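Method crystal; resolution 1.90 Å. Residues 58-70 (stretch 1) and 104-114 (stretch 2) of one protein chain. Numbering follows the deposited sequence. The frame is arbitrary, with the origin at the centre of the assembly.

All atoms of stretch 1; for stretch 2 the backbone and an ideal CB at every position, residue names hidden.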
# COMPACT_ATOMS: atom_id res chain seq x y z
N VAL A 58 -12.28 11.71 -18.83
CA VAL A 58 -11.93 11.52 -20.26
C VAL A 58 -12.15 12.77 -21.14
O VAL A 58 -11.31 13.09 -21.96
CB VAL A 58 -12.61 10.27 -20.87
CG1 VAL A 58 -14.10 10.50 -21.06
CG2 VAL A 58 -11.88 9.90 -22.14
N LEU A 59 -13.19 13.56 -20.90
CA LEU A 59 -13.44 14.69 -21.81
C LEU A 59 -12.44 15.84 -21.65
O LEU A 59 -12.15 16.57 -22.60
CB LEU A 59 -14.88 15.19 -21.67
CG LEU A 59 -15.93 14.27 -22.34
CD1 LEU A 59 -17.33 14.88 -22.24
CD2 LEU A 59 -15.55 14.02 -23.79
N ARG A 60 -11.87 15.94 -20.46
CA ARG A 60 -10.81 16.94 -20.17
C ARG A 60 -9.48 16.53 -20.82
O ARG A 60 -8.59 17.32 -20.99
CB ARG A 60 -10.68 17.07 -18.63
CG ARG A 60 -9.53 16.28 -18.09
CD ARG A 60 -9.20 16.60 -16.64
NE ARG A 60 -9.90 15.72 -15.70
CZ ARG A 60 -10.90 16.09 -14.90
NH1 ARG A 60 -11.34 17.35 -14.91
NH2 ARG A 60 -11.45 15.19 -14.07
N THR A 61 -9.36 15.26 -21.22
CA THR A 61 -8.18 14.83 -21.88
C THR A 61 -8.22 14.99 -23.40
O THR A 61 -7.22 14.71 -24.05
CB THR A 61 -7.82 13.38 -21.54
OG1 THR A 61 -8.63 12.46 -22.26
CG2 THR A 61 -7.94 13.12 -20.04
N VAL A 62 -9.36 15.38 -23.98
CA VAL A 62 -9.48 15.36 -25.45
C VAL A 62 -8.92 16.66 -26.01
O VAL A 62 -9.11 17.73 -25.45
CB VAL A 62 -10.93 15.02 -25.97
CG1 VAL A 62 -11.62 13.95 -25.13
CG2 VAL A 62 -11.72 16.14 -26.05
N ALA A 63 -8.18 16.50 -27.09
CA ALA A 63 -7.38 17.51 -27.64
C ALA A 63 -8.16 18.49 -28.50
O ALA A 63 -7.74 19.65 -28.60
CB ALA A 63 -6.22 16.89 -28.43
N TYR A 64 -9.29 18.03 -29.05
CA TYR A 64 -10.11 18.75 -30.07
C TYR A 64 -11.50 19.05 -29.60
O TYR A 64 -11.93 18.59 -28.54
CB TYR A 64 -10.13 17.97 -31.38
CG TYR A 64 -8.72 17.59 -31.77
CD1 TYR A 64 -7.77 18.58 -31.94
CD2 TYR A 64 -8.33 16.26 -31.90
CE1 TYR A 64 -6.47 18.24 -32.26
CE2 TYR A 64 -7.03 15.92 -32.20
CZ TYR A 64 -6.12 16.93 -32.39
OH TYR A 64 -4.81 16.65 -32.71
N SER A 65 -12.18 19.91 -30.35
CA SER A 65 -13.44 20.52 -29.91
C SER A 65 -14.63 19.78 -30.49
O SER A 65 -15.78 20.14 -30.23
CB SER A 65 -13.47 22.00 -30.37
OG SER A 65 -13.40 22.08 -31.79
N ASP A 66 -14.33 18.75 -31.27
CA ASP A 66 -15.31 17.83 -31.85
C ASP A 66 -14.98 16.41 -31.41
O ASP A 66 -13.93 15.87 -31.74
CB ASP A 66 -15.26 17.91 -33.38
CG ASP A 66 -16.31 17.02 -34.05
OD1 ASP A 66 -17.34 17.58 -34.49
OD2 ASP A 66 -16.10 15.77 -34.18
N VAL A 67 -15.89 15.82 -30.65
CA VAL A 67 -15.62 14.49 -30.06
C VAL A 67 -16.76 13.51 -30.30
O VAL A 67 -17.95 13.88 -30.25
CB VAL A 67 -15.26 14.63 -28.55
CG1 VAL A 67 -16.37 15.07 -27.78
CG2 VAL A 67 -14.73 13.30 -27.94
N THR A 68 -16.40 12.28 -30.64
CA THR A 68 -17.37 11.19 -30.82
C THR A 68 -17.02 10.18 -29.74
O THR A 68 -15.83 9.80 -29.60
CB THR A 68 -17.26 10.54 -32.24
OG1 THR A 68 -17.43 11.53 -33.22
CG2 THR A 68 -18.34 9.48 -32.44
N VAL A 69 -18.02 9.79 -28.96
CA VAL A 69 -17.84 8.85 -27.86
C VAL A 69 -18.61 7.57 -28.22
O VAL A 69 -19.84 7.61 -28.30
CB VAL A 69 -18.37 9.42 -26.56
CG1 VAL A 69 -18.22 8.49 -25.41
CG2 VAL A 69 -17.62 10.75 -26.24
N VAL A 70 -17.87 6.49 -28.39
CA VAL A 70 -18.49 5.15 -28.63
C VAL A 70 -18.33 4.20 -27.44
O VAL A 70 -17.20 3.83 -27.07
CB VAL A 70 -17.86 4.47 -29.86
CG1 VAL A 70 -18.53 3.03 -30.16
CG2 VAL A 70 -17.97 5.36 -31.11
N UNK A 104 -23.37 20.24 -26.31
CA UNK A 104 -22.23 21.11 -26.16
C UNK A 104 -21.89 21.06 -24.68
O UNK A 104 -22.70 21.46 -23.83
CB UNK A 104 -22.51 22.53 -26.65
N UNK A 105 -20.73 20.50 -24.36
CA UNK A 105 -20.27 20.54 -23.00
C UNK A 105 -18.78 20.87 -22.91
O UNK A 105 -17.99 20.50 -23.75
CB UNK A 105 -20.56 19.20 -22.32
N UNK A 106 -18.45 21.68 -21.90
CA UNK A 106 -17.25 22.52 -21.95
C UNK A 106 -17.28 23.34 -23.24
O UNK A 106 -18.35 23.83 -23.67
CB UNK A 106 -15.98 21.67 -21.87
N UNK A 107 -16.13 23.49 -23.90
CA UNK A 107 -16.15 24.04 -25.27
C UNK A 107 -16.49 23.07 -26.41
O UNK A 107 -16.71 23.48 -27.58
CB UNK A 107 -14.78 24.65 -25.57
N UNK A 108 -16.62 21.80 -26.08
CA UNK A 108 -16.69 20.73 -27.06
C UNK A 108 -18.10 20.36 -27.50
O UNK A 108 -19.06 20.41 -26.70
CB UNK A 108 -16.00 19.49 -26.49
N UNK A 109 -18.22 20.04 -28.79
CA UNK A 109 -19.34 19.30 -29.31
C UNK A 109 -19.07 17.80 -29.19
O UNK A 109 -18.16 17.27 -29.78
CB UNK A 109 -19.62 19.69 -30.76
N UNK A 110 -19.91 17.15 -28.41
CA UNK A 110 -19.80 15.74 -28.11
C UNK A 110 -21.01 15.04 -28.71
O UNK A 110 -22.15 15.42 -28.44
CB UNK A 110 -19.70 15.50 -26.60
N UNK A 111 -20.73 13.99 -29.46
CA UNK A 111 -21.75 13.02 -29.94
C UNK A 111 -21.50 11.65 -29.29
O UNK A 111 -20.44 11.06 -29.44
CB UNK A 111 -21.72 12.90 -31.46
N UNK A 112 -22.49 11.21 -28.54
CA UNK A 112 -22.53 9.92 -27.85
C UNK A 112 -23.33 8.93 -28.69
O UNK A 112 -24.52 9.15 -28.98
CB UNK A 112 -23.14 10.06 -26.45
N UNK A 113 -22.66 7.88 -29.15
CA UNK A 113 -23.31 6.92 -30.06
C UNK A 113 -24.01 5.77 -29.29
O UNK A 113 -23.88 5.61 -28.06
CB UNK A 113 -22.27 6.34 -31.02
N UNK A 114 -24.73 4.97 -30.07
CA UNK A 114 -25.24 3.70 -29.62
C UNK A 114 -24.05 2.84 -29.35
O UNK A 114 -22.94 3.08 -29.86
CB UNK A 114 -26.19 3.06 -30.64

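Stretch 1 ends in a strand, residues 66-70, and positions 108-112 run parallel to it. The backbone pairing is regular, so side chains alternate between two faces of the sheet.

Position 104 has nothing of stretch 1 within reach of its CB. Many residues would suit; it is Val104.

At position 105, CA-to-CB points sideways, and the ideal CB lies 5.4 Å from Leu59 CD1. A longer apolar side chain could close that gap. The residue is Leu105, whose CD2 reaches 4.1 Å from Leu59 CD1.

Position 106 has phi 53° and psi -140° and is the first corner of a type II' turn. Positive phi favours glycine, and Gly106 is found. Position 107 has ordinary angles and room for a CB, so glycine is not required; it is Gly107.

Position 108 starts sideways, its ideal CB 3.8 Å from Ser65 O. Beyond it lie the carbonyls of Leu59, Val62 and Tyr64, which offer acceptors and no donor. A long donor such as lysine or arginine would suit. It is Arg108. Its NH2 donates to Val62 O at 2.9 Å, and Tyr64 O lies at the edge of the guanidinium. The model is too tight around this group, so its other short contacts carry little weight.

Position 109 points to the face of Asp66 and Thr68. The carboxylate of Asp66 favours a basic or polar residue. It is Arg109, but its NH1 stays 4.2 Å from Asp66 OD1, beyond a salt bridge. NH1 instead donates to a water at 2.9 Å, which donates to Val67 O at 3.1 Å. The backbone N of Arg109 donates to Ser65 O at 2.8 Å.

Position 110 turns to the other face, its ideal CB 3.6 Å from Val67 CG1, with Leu59 and Val69 near. Valine, isoleucine or leucine would suit. It is Val110: CG2 packs 3.5 Å from Val67 CG1, and CG1 lies 3.9 Å from Val69 CG2.

Position 111 returns to the face of Thr68, where polar or long side chains fit. Arg111 has NH1 3.6 Å from Thr68 OG1; its guanidinium hydrogen-bonds elsewhere in the structure.

Position 112 shares the face of Val69, so an apolar or aromatic residue fits. Tyr112 meets Val69 CG1 with its ring edge, at 3.9 Å from CD1.

Position 113 points toward stretch 1, near Val70 CG2 and Thr68 CG2. A small branched residue suits. Thr113 sets its CG2 3.8 Å from Thr68 CG2.

Position 114 points away, leaving the choice open; it is Arg114.

Stretch 2 104-114: VLGGRRVRYTR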
# COMPACT_ATOMS: atom_id res chain seq x y z
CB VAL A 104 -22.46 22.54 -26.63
CG1 VAL A 104 -21.19 23.35 -26.40
CG2 VAL A 104 -22.86 22.56 -28.11
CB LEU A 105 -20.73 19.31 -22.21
CG LEU A 105 -20.08 17.95 -22.11
CD1 LEU A 105 -20.28 17.44 -20.67
CD2 LEU A 105 -20.75 17.00 -23.10
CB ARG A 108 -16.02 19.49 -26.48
CG ARG A 108 -14.63 19.78 -25.94
CD ARG A 108 -13.94 18.52 -25.58
NE ARG A 108 -12.54 18.69 -25.17
CZ ARG A 108 -12.14 19.11 -23.96
NH1 ARG A 108 -13.05 19.49 -23.08
NH2 ARG A 108 -10.84 19.19 -23.66
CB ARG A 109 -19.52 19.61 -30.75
CG ARG A 109 -20.81 19.12 -31.32
CD ARG A 109 -20.70 19.17 -32.82
NE ARG A 109 -21.94 18.80 -33.48
CZ ARG A 109 -22.23 17.60 -33.99
NH1 ARG A 109 -21.35 16.59 -33.90
NH2 ARG A 109 -23.40 17.41 -34.61
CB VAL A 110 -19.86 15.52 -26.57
CG1 VAL A 110 -19.58 14.07 -26.22
CG2 VAL A 110 -18.88 16.47 -25.87
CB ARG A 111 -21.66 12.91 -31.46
CG ARG A 111 -22.77 12.16 -32.10
CD ARG A 111 -22.72 12.37 -33.64
NE ARG A 111 -22.73 11.05 -34.25
CZ ARG A 111 -21.70 10.47 -34.85
NH1 ARG A 111 -20.53 11.09 -35.03
NH2 ARG A 111 -21.88 9.24 -35.29
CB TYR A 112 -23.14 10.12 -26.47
CG TYR A 112 -23.24 8.87 -25.60
CD1 TYR A 112 -22.12 8.30 -25.03
CD2 TYR A 112 -24.47 8.27 -25.34
CE1 TYR A 112 -22.21 7.18 -24.21
CE2 TYR A 112 -24.56 7.14 -24.51
CZ TYR A 112 -23.41 6.61 -23.95
OH TYR A 112 -23.45 5.47 -23.16
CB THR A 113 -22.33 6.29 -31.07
OG1 THR A 113 -21.48 5.30 -30.44
CG2 THR A 113 -21.45 7.33 -31.74
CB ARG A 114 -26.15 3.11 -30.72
CG ARG A 114 -27.40 3.92 -30.84
CD ARG A 114 -28.36 3.30 -31.89
NE ARG A 114 -28.94 2.02 -31.42
CZ ARG A 114 -29.78 1.27 -32.15
NH1 ARG A 114 -30.12 1.63 -33.40
NH2 ARG A 114 -30.22 0.12 -31.66
O HOH W 1 -18.97 15.57 -32.58
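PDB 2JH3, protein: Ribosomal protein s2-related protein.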